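Local coordinates for protein ribosomal RNA small subunit methyltransferase E (Bacillus subtilis, PDB 1VHK) that probably methylates the N3 position of one specific uridine in 16S ribosomal RNA of the assembled 30S subunit, with S-adenosyl-L-methionine as methyl donor, at residues R77-K82 and Y249-L254; Q167-C172 and G198-I203. All blocks are in the same frame, centred on the assembly; numbering follows the deposited sequence.

In the fold
Contact 2 pairs two strands of the parallel sheet of the SPOUT-class methyltransferase domain, and contact 1 packs the loop leading into that sheet on helix 239-253; their centres lie about 15 Å apart. Along the chain the order is 77-82, 167-172, 198-203 and 249-254, so both halves of contact 2 come between the halves of contact 1. Strand 200-205 stands in the sheet between strands 82-88 and 171-175. Probable backbone hydrogen bonds between Lys82 and both Ser199 and Leu201 join the two contacts directly. Helix 239-253 also serves both, since Ile247 touches Leu79 and Leu201. Lys82 and Ile247 thus tie the entering loop, the neighbouring strands and the C-terminal helix together.

Contact 1: residues R77-K82 and Y249-L254; sequences RELPIK and YQTELL
Pro80 and Thr251 meet where the CG-CD edge of the proline ring faces both CB and OG1 of the threonine, the two side chains crossing obliquely. Pro80 CG lies 3.3 Å from Thr251 CB and 3.4 Å from Thr251 OG1. Their alpha carbons are also the nearest pair of the two backbones, at 6.7 Å. Pro80 CD reaches Glu252 CG at 3.9 Å, so the proline bears on two consecutive residues of helix 239-253. Beside it, Leu79 turns its CD2 methyl to the carboxylate of Glu252. CD2 is 3.7 Å from Glu252 OE1 and 4.0 Å from Glu252 OE2, which means that the methyl meets the group as a whole and not one oxygen. Leu79 approaches the extended glutamate chain at about a right angle.

No hydrogen bond joins the two segments; the polar groups of this van der Waals contact have their partners elsewhere. Thr251 keeps OG1 between its backbone N and carbonyl carbon (chi1 58°), where it is hydrogen-bonded to the carbonyl of Ile247 one turn back. Glu252 OE2 is hydrogen-bonded to Ser248 OG and forms a salt bridge with Arg232 of the second subunit. That same arginine of the second subunit donates to the carbonyl of Arg77 and packs on Leu79, so a partner from the other chain bridges both sides of the contact.

The helix has a wider pi-type turn at 249-253, with Leu254 N bonded to Tyr249 O at 3.0 Å. Tyr249 OH is hydrogen-bonded to Gln250 OE1 of the second subunit, placing the helix at the subunit interface. Packing the segment that leads into strand 82-88, the first of the parallel sheet in chain order, against a C-terminal helix shared with a dimer partner is in keeping with the SPOUT methyltransferase fold.

Contact 2: residues Q167-C172 and G198-I203; sequences QDFDKC and GSSLLI
Phe169 lays one face of its ring over Leu202, whose CB lies 3.9 Å from the ring centroid and 18° off the ring normal, a CH-pi contact displaced toward the rim. Ser200 OG approaches the same ring differently, in its plane and at the edge, while Tyr84 of the adjoining strand 82-88 makes an edge-to-face pair with it.

That hydroxyl has its main partner in the backbone. Ser200 turns OG back over its own main chain (chi1 80°), where OG accepts a hydrogen bond from Asp170 N at 2.8 Å. Asp170 answers in kind: its OD1 takes Ser200 N at 2.9 Å, on the anti side and 33° out of the carboxylate plane. Each residue therefore offers a side-chain oxygen to the amide of the other. Ser199, next to this pair, directs its OG to the carbonyl of Pro196 instead.

From here regular parallel pairing takes over. Lys171 N bonds to Ser200 O at 3.2 Å, and Lys171 O accepts Leu202 N at 2.9 Å. Cys172 and Leu202 share one face of the sheet, where Cys172 SG touches Leu202 CD2 at 3.8 Å. On the reverse face Leu201 bends its CD1 to within 4.0 Å of Lys171 CB, whereas the lysine chain leads away; Leu201 also packs on Ile247 of helix 239-253.

The chemistry thus changes along the strands. Where they come together, a reciprocal side-chain-to-amide pair satisfies backbone N-H groups just ahead of the main-chain pairing, and the negative charge of Asp170 would probably strengthen its share. Phe169 lies over Leu202 beside this polar pair, at the start of the pairing; farther in, Leu201, Leu202 and Cys172 bring buried aliphatic and sulfur groups to the two faces.

Contact 1: residues R77-K82 and Y249-L254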
ATOM      1  N   ARG A  77      -7.484  14.135   4.022  1.00 35.19           N
ATOM      2  CA  ARG A  77      -6.767  12.859   4.125  1.00 32.43           C
ATOM      3  C   ARG A  77      -5.537  12.824   3.264  1.00 30.08           C
ATOM      4  O   ARG A  77      -5.021  11.740   3.002  1.00 29.07           O
ATOM      5  CB  ARG A  77      -7.730  11.710   3.848  1.00 31.63           C
ATOM      6  CG  ARG A  77      -8.933  11.672   4.765  1.00 33.04           C
ATOM      7  CD  ARG A  77      -9.903  10.574   4.391  1.00 37.20           C
ATOM      8  NE  ARG A  77     -11.096  10.527   5.230  1.00 36.51           N
ATOM      9  CZ  ARG A  77     -12.220  11.202   5.035  1.00 35.03           C
ATOM     10  NH1 ARG A  77     -12.341  12.027   4.008  1.00 29.19           N
ATOM     11  NH2 ARG A  77     -13.237  11.039   5.896  1.00 35.35           N
ATOM     12  N   GLU A  78      -5.026  13.997   2.889  1.00 29.60           N
ATOM     13  CA  GLU A  78      -3.840  14.058   2.032  1.00 29.94           C
ATOM     14  C   GLU A  78      -2.547  13.924   2.812  1.00 30.02           C
ATOM     15  O   GLU A  78      -2.464  14.288   3.989  1.00 28.82           O
ATOM     16  CB  GLU A  78      -3.868  15.321   1.182  1.00 30.40           C
ATOM     17  CG  GLU A  78      -4.891  15.345   0.061  1.00 35.04           C
ATOM     18  CD  GLU A  78      -4.861  14.225  -0.940  1.00 37.32           C
ATOM     19  OE1 GLU A  78      -3.791  13.853  -1.498  1.00 39.55           O
ATOM     20  OE2 GLU A  78      -5.941  13.642  -1.227  1.00 35.12           O
ATOM     21  N   LEU A  79      -1.556  13.241   2.228  1.00 30.38           N
ATOM     22  CA  LEU A  79      -0.244  13.147   2.886  1.00 31.77           C
ATOM     23  C   LEU A  79       0.274  14.570   3.150  1.00 31.27           C
ATOM     24  O   LEU A  79       0.148  15.417   2.260  1.00 31.57           O
ATOM     25  CB  LEU A  79       0.780  12.482   1.986  1.00 29.10           C
ATOM     26  CG  LEU A  79       0.989  11.002   1.963  1.00 31.56           C
ATOM     27  CD1 LEU A  79       2.194  10.654   1.075  1.00 27.39           C
ATOM     28  CD2 LEU A  79       1.124  10.393   3.346  1.00 29.06           C
ATOM     29  N   PRO A  80       1.012  14.765   4.227  1.00 31.21           N
ATOM     30  CA  PRO A  80       1.573  16.082   4.512  1.00 32.27           C
ATOM     31  C   PRO A  80       2.580  16.502   3.477  1.00 32.72           C
ATOM     32  O   PRO A  80       2.872  17.695   3.391  1.00 35.68           O
ATOM     33  CB  PRO A  80       2.233  15.962   5.865  1.00 31.87           C
ATOM     34  CG  PRO A  80       2.117  14.551   6.277  1.00 31.54           C
ATOM     35  CD  PRO A  80       1.273  13.812   5.300  1.00 30.32           C
ATOM     36  N   ILE A  81       3.181  15.584   2.715  1.00 32.25           N
ATOM     37  CA  ILE A  81       4.148  16.020   1.707  1.00 32.44           C
ATOM     38  C   ILE A  81       3.768  15.438   0.342  1.00 31.91           C
ATOM     39  O   ILE A  81       3.177  14.362   0.322  1.00 30.21           O
ATOM     40  CB  ILE A  81       5.589  15.606   2.032  1.00 32.86           C
ATOM     41  CG1 ILE A  81       5.828  14.149   1.688  1.00 30.79           C
ATOM     42  CG2 ILE A  81       5.938  15.869   3.497  1.00 33.66           C
ATOM     43  CD1 ILE A  81       7.240  13.667   1.838  1.00 32.82           C
ATOM     44  N   LYS A  82       4.157  16.127  -0.719  1.00 30.81           N
ATOM     45  CA  LYS A  82       3.864  15.710  -2.081  1.00 31.09           C
ATOM     46  C   LYS A  82       4.814  14.657  -2.598  1.00 30.58           C
ATOM     47  O   LYS A  82       6.004  14.914  -2.828  1.00 30.27           O
ATOM     48  CB  LYS A  82       3.915  16.944  -3.014  1.00 34.00           C
ATOM     49  CG  LYS A  82       2.817  17.939  -2.647  1.00 37.48           C
ATOM     50  CD  LYS A  82       2.639  19.015  -3.689  1.00 41.93           C
ATOM     51  CE  LYS A  82       1.451  19.917  -3.325  1.00 45.95           C
ATOM     52  NZ  LYS A  82       0.994  20.725  -4.496  1.00 49.04           N
ATOM     53  N   TYR A 249       3.582   6.402   7.731  1.00 26.90           N
ATOM     54  CA  TYR A 249       3.849   6.015   9.112  1.00 26.00           C
ATOM     55  C   TYR A 249       4.595   7.108   9.858  1.00 27.70           C
ATOM     56  O   TYR A 249       4.272   7.470  10.991  1.00 25.92           O
ATOM     57  CB  TYR A 249       4.610   4.700   9.122  1.00 25.44           C
ATOM     58  CG  TYR A 249       5.003   4.263  10.521  1.00 25.39           C
ATOM     59  CD1 TYR A 249       4.112   3.633  11.378  1.00 23.04           C
ATOM     60  CD2 TYR A 249       6.283   4.564  10.978  1.00 26.14           C
ATOM     61  CE1 TYR A 249       4.482   3.278  12.653  1.00 24.57           C
ATOM     62  CE2 TYR A 249       6.665   4.215  12.243  1.00 28.20           C
ATOM     63  CZ  TYR A 249       5.772   3.559  13.075  1.00 28.02           C
ATOM     64  OH  TYR A 249       6.225   3.194  14.325  1.00 27.94           O
ATOM     65  N   GLN A 250       5.612   7.664   9.209  1.00 28.30           N
ATOM     66  CA  GLN A 250       6.440   8.712   9.736  1.00 29.31           C
ATOM     67  C   GLN A 250       5.751  10.058   9.869  1.00 30.41           C
ATOM     68  O   GLN A 250       5.881  10.749  10.892  1.00 31.86           O
ATOM     69  CB  GLN A 250       7.690   8.885   8.835  1.00 29.61           C
ATOM     70  CG  GLN A 250       8.472  10.145   9.219  1.00 34.75           C
ATOM     71  CD  GLN A 250       9.311   9.912  10.468  1.00 37.36           C
ATOM     72  OE1 GLN A 250       9.390  10.761  11.337  1.00 40.96           O
ATOM     73  NE2 GLN A 250       9.976   8.770  10.563  1.00 37.90           N
ATOM     74  N   THR A 251       5.143  10.547   8.795  1.00 32.01           N
ATOM     75  CA  THR A 251       4.507  11.859   8.810  1.00 31.97           C
ATOM     76  C   THR A 251       3.114  11.855   9.398  1.00 32.58           C
ATOM     77  O   THR A 251       2.664  12.944   9.769  1.00 34.24           O
ATOM     78  CB  THR A 251       4.475  12.506   7.409  1.00 30.88           C
ATOM     79  OG1 THR A 251       3.782  11.621   6.515  1.00 31.09           O
ATOM     80  CG2 THR A 251       5.873  12.762   6.876  1.00 24.93           C
ATOM     81  N   GLU A 252       2.410  10.735   9.545  1.00 32.76           N
ATOM     82  CA  GLU A 252       1.079  10.728  10.102  1.00 33.46           C
ATOM     83  C   GLU A 252       0.854   9.878  11.345  1.00 35.18           C
ATOM     84  O   GLU A 252      -0.108  10.146  12.090  1.00 35.56           O
ATOM     85  CB  GLU A 252       0.053  10.289   9.043  1.00 31.80           C
ATOM     86  CG  GLU A 252       0.222  10.891   7.671  1.00 32.89           C
ATOM     87  CD  GLU A 252      -0.699  10.250   6.655  1.00 33.89           C
ATOM     88  OE1 GLU A 252      -1.440  11.006   5.981  1.00 36.88           O
ATOM     89  OE2 GLU A 252      -0.717   9.005   6.558  1.00 32.26           O
ATOM     90  N   LEU A 253       1.547   8.788  11.569  1.00 36.44           N
ATOM     91  CA  LEU A 253       1.403   7.897  12.684  1.00 37.79           C
ATOM     92  C   LEU A 253       2.298   8.219  13.864  1.00 40.82           C
ATOM     93  O   LEU A 253       1.957   7.911  15.024  1.00 41.64           O
ATOM     94  CB  LEU A 253       1.600   6.427  12.245  1.00 34.05           C
ATOM     95  CG  LEU A 253       0.294   5.623  12.098  1.00 36.05           C
ATOM     96  CD1 LEU A 253      -0.733   6.425  11.310  1.00 33.99           C
ATOM     97  CD2 LEU A 253       0.519   4.272  11.445  1.00 33.85           C
ATOM     98  N   LEU A 254       3.494   8.719  13.614  1.00 43.84           N
ATOM     99  CA  LEU A 254       4.444   9.113  14.634  1.00 46.72           C
ATOM    100  C   LEU A 254       4.289  10.628  14.896  1.00 49.09           C
ATOM    101  O   LEU A 254       4.499  11.090  15.992  1.00 48.98           O
ATOM    102  CB  LEU A 254       5.887   8.928  14.188  1.00 47.43           C
ATOM    103  CG  LEU A 254       6.483   7.553  14.033  1.00 47.18           C
ATOM    104  CD1 LEU A 254       7.934   7.660  13.567  1.00 45.26           C
ATOM    105  CD2 LEU A 254       6.412   6.753  15.321  1.00 48.97           C
TER

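Contact 2: residues Q167-C172 and G198-I203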
ATOM      1  N   GLN A 167      14.973  19.028 -11.099  1.00 54.49           N
ATOM      2  CA  GLN A 167      15.170  20.358 -10.559  1.00 54.71           C
ATOM      3  C   GLN A 167      13.955  20.972  -9.899  1.00 52.76           C
ATOM      4  O   GLN A 167      14.068  21.889  -9.065  1.00 52.82           O
ATOM      5  CB  GLN A 167      15.654  21.257 -11.711  1.00 60.34           C
ATOM      6  CG  GLN A 167      16.854  22.131 -11.353  1.00 65.16           C
ATOM      7  CD  GLN A 167      17.372  22.831 -12.607  1.00 68.92           C
ATOM      8  OE1 GLN A 167      16.566  23.465 -13.298  1.00 71.23           O
ATOM      9  NE2 GLN A 167      18.652  22.674 -12.910  1.00 69.43           N
ATOM     10  N   ASP A 168      12.758  20.556 -10.275  1.00 50.58           N
ATOM     11  CA  ASP A 168      11.528  21.100  -9.768  1.00 48.49           C
ATOM     12  C   ASP A 168      11.208  20.651  -8.354  1.00 46.13           C
ATOM     13  O   ASP A 168      10.441  21.318  -7.656  1.00 44.96           O
ATOM     14  CB  ASP A 168      10.348  20.743 -10.679  1.00 53.71           C
ATOM     15  CG  ASP A 168      10.572  20.983 -12.152  1.00 55.65           C
ATOM     16  OD1 ASP A 168       9.636  20.661 -12.934  1.00 56.83           O
ATOM     17  OD2 ASP A 168      11.636  21.498 -12.552  1.00 54.74           O
ATOM     18  N   PHE A 169      11.779  19.542  -7.886  1.00 44.46           N
ATOM     19  CA  PHE A 169      11.399  19.076  -6.564  1.00 44.16           C
ATOM     20  C   PHE A 169      12.373  19.461  -5.465  1.00 43.30           C
ATOM     21  O   PHE A 169      13.575  19.402  -5.641  1.00 44.82           O
ATOM     22  CB  PHE A 169      11.240  17.548  -6.560  1.00 41.62           C
ATOM     23  CG  PHE A 169      10.479  17.005  -7.730  1.00 37.38           C
ATOM     24  CD1 PHE A 169      11.138  16.593  -8.874  1.00 36.11           C
ATOM     25  CD2 PHE A 169       9.103  16.884  -7.679  1.00 35.11           C
ATOM     26  CE1 PHE A 169      10.437  16.068  -9.942  1.00 34.90           C
ATOM     27  CE2 PHE A 169       8.399  16.380  -8.738  1.00 30.58           C
ATOM     28  CZ  PHE A 169       9.068  15.946  -9.858  1.00 33.44           C
ATOM     29  N   ASP A 170      11.826  19.583  -4.255  1.00 42.43           N
ATOM     30  CA  ASP A 170      12.655  19.759  -3.068  1.00 41.06           C
ATOM     31  C   ASP A 170      13.660  18.647  -2.883  1.00 39.58           C
ATOM     32  O   ASP A 170      14.830  18.962  -2.587  1.00 40.45           O
ATOM     33  CB  ASP A 170      11.734  19.930  -1.847  1.00 41.24           C
ATOM     34  CG  ASP A 170      10.857  21.162  -2.058  1.00 43.40           C
ATOM     35  OD1 ASP A 170       9.698  21.206  -1.618  1.00 42.35           O
ATOM     36  OD2 ASP A 170      11.388  22.107  -2.698  1.00 47.67           O
ATOM     37  N   LYS A 171      13.344  17.368  -3.013  1.00 37.49           N
ATOM     38  CA  LYS A 171      14.315  16.298  -2.850  1.00 36.24           C
ATOM     39  C   LYS A 171      14.035  15.142  -3.808  1.00 36.16           C
ATOM     40  O   LYS A 171      12.916  14.913  -4.259  1.00 36.13           O
ATOM     41  CB  LYS A 171      14.346  15.726  -1.443  1.00 40.83           C
ATOM     42  CG  LYS A 171      15.017  16.515  -0.355  1.00 44.23           C
ATOM     43  CD  LYS A 171      16.428  16.010  -0.085  1.00 49.35           C
ATOM     44  CE  LYS A 171      17.131  16.870   0.951  1.00 53.54           C
ATOM     45  NZ  LYS A 171      17.347  18.266   0.467  1.00 55.08           N
ATOM     46  N   CYS A 172      15.041  14.305  -4.031  1.00 36.54           N
ATOM     47  CA  CYS A 172      14.880  13.155  -4.872  1.00 37.29           C
ATOM     48  C   CYS A 172      15.555  11.926  -4.295  1.00 37.16           C
ATOM     49  O   CYS A 172      16.763  11.933  -4.132  1.00 38.85           O
ATOM     50  CB  CYS A 172      15.451  13.380  -6.293  1.00 41.92           C
ATOM     51  SG  CYS A 172      15.390  11.791  -7.246  1.00 49.56           S
ATOM     52  N   GLY A 198       4.043  20.366   3.028  1.00 39.03           N
ATOM     53  CA  GLY A 198       3.928  20.963   1.717  1.00 36.54           C
ATOM     54  C   GLY A 198       5.065  20.731   0.768  1.00 35.53           C
ATOM     55  O   GLY A 198       4.971  21.130  -0.393  1.00 36.94           O
ATOM     56  N   SER A 199       6.198  20.161   1.174  1.00 35.17           N
ATOM     57  CA  SER A 199       7.346  20.011   0.298  1.00 33.83           C
ATOM     58  C   SER A 199       7.179  18.860  -0.681  1.00 34.33           C
ATOM     59  O   SER A 199       6.362  17.977  -0.472  1.00 34.32           O
ATOM     60  CB  SER A 199       8.606  19.792   1.132  1.00 33.51           C
ATOM     61  OG  SER A 199       8.310  18.819   2.114  1.00 37.19           O
ATOM     62  N   SER A 200       8.018  18.818  -1.725  1.00 32.76           N
ATOM     63  CA  SER A 200       7.908  17.824  -2.745  1.00 32.11           C
ATOM     64  C   SER A 200       9.000  16.781  -2.740  1.00 31.76           C
ATOM     65  O   SER A 200      10.186  17.099  -2.629  1.00 31.78           O
ATOM     66  CB  SER A 200       7.832  18.489  -4.133  1.00 34.79           C
ATOM     67  OG  SER A 200       9.130  18.871  -4.578  1.00 38.66           O
ATOM     68  N   LEU A 201       8.601  15.516  -2.997  1.00 30.35           N
ATOM     69  CA  LEU A 201       9.606  14.453  -3.038  1.00 29.88           C
ATOM     70  C   LEU A 201       9.433  13.556  -4.260  1.00 30.06           C
ATOM     71  O   LEU A 201       8.332  13.139  -4.603  1.00 30.76           O
ATOM     72  CB  LEU A 201       9.564  13.651  -1.750  1.00 27.62           C
ATOM     73  CG  LEU A 201      10.346  12.335  -1.724  1.00 30.18           C
ATOM     74  CD1 LEU A 201      11.856  12.589  -1.641  1.00 23.56           C
ATOM     75  CD2 LEU A 201       9.860  11.442  -0.591  1.00 25.61           C
ATOM     76  N   LEU A 202      10.510  13.385  -5.018  1.00 30.34           N
ATOM     77  CA  LEU A 202      10.569  12.527  -6.176  1.00 28.19           C
ATOM     78  C   LEU A 202      11.300  11.232  -5.792  1.00 27.48           C
ATOM     79  O   LEU A 202      12.310  11.309  -5.113  1.00 25.89           O
ATOM     80  CB  LEU A 202      11.329  13.162  -7.349  1.00 25.20           C
ATOM     81  CG  LEU A 202      11.486  12.203  -8.554  1.00 23.74           C
ATOM     82  CD1 LEU A 202      10.119  11.955  -9.176  1.00 25.97           C
ATOM     83  CD2 LEU A 202      12.470  12.740  -9.561  1.00 26.10           C
ATOM     84  N   ILE A 203      10.706  10.097  -6.132  1.00 28.71           N
ATOM     85  CA  ILE A 203      11.285   8.791  -5.816  1.00 28.74           C
ATOM     86  C   ILE A 203      11.325   7.970  -7.101  1.00 30.61           C
ATOM     87  O   ILE A 203      10.266   7.814  -7.730  1.00 32.09           O
ATOM     88  CB  ILE A 203      10.483   7.991  -4.773  1.00 24.06           C
ATOM     89  CG1 ILE A 203      10.109   8.796  -3.537  1.00 21.97           C
ATOM     90  CG2 ILE A 203      11.281   6.755  -4.343  1.00 21.05           C
ATOM     91  CD1 ILE A 203       9.322   8.053  -2.489  1.00 18.27           C
TER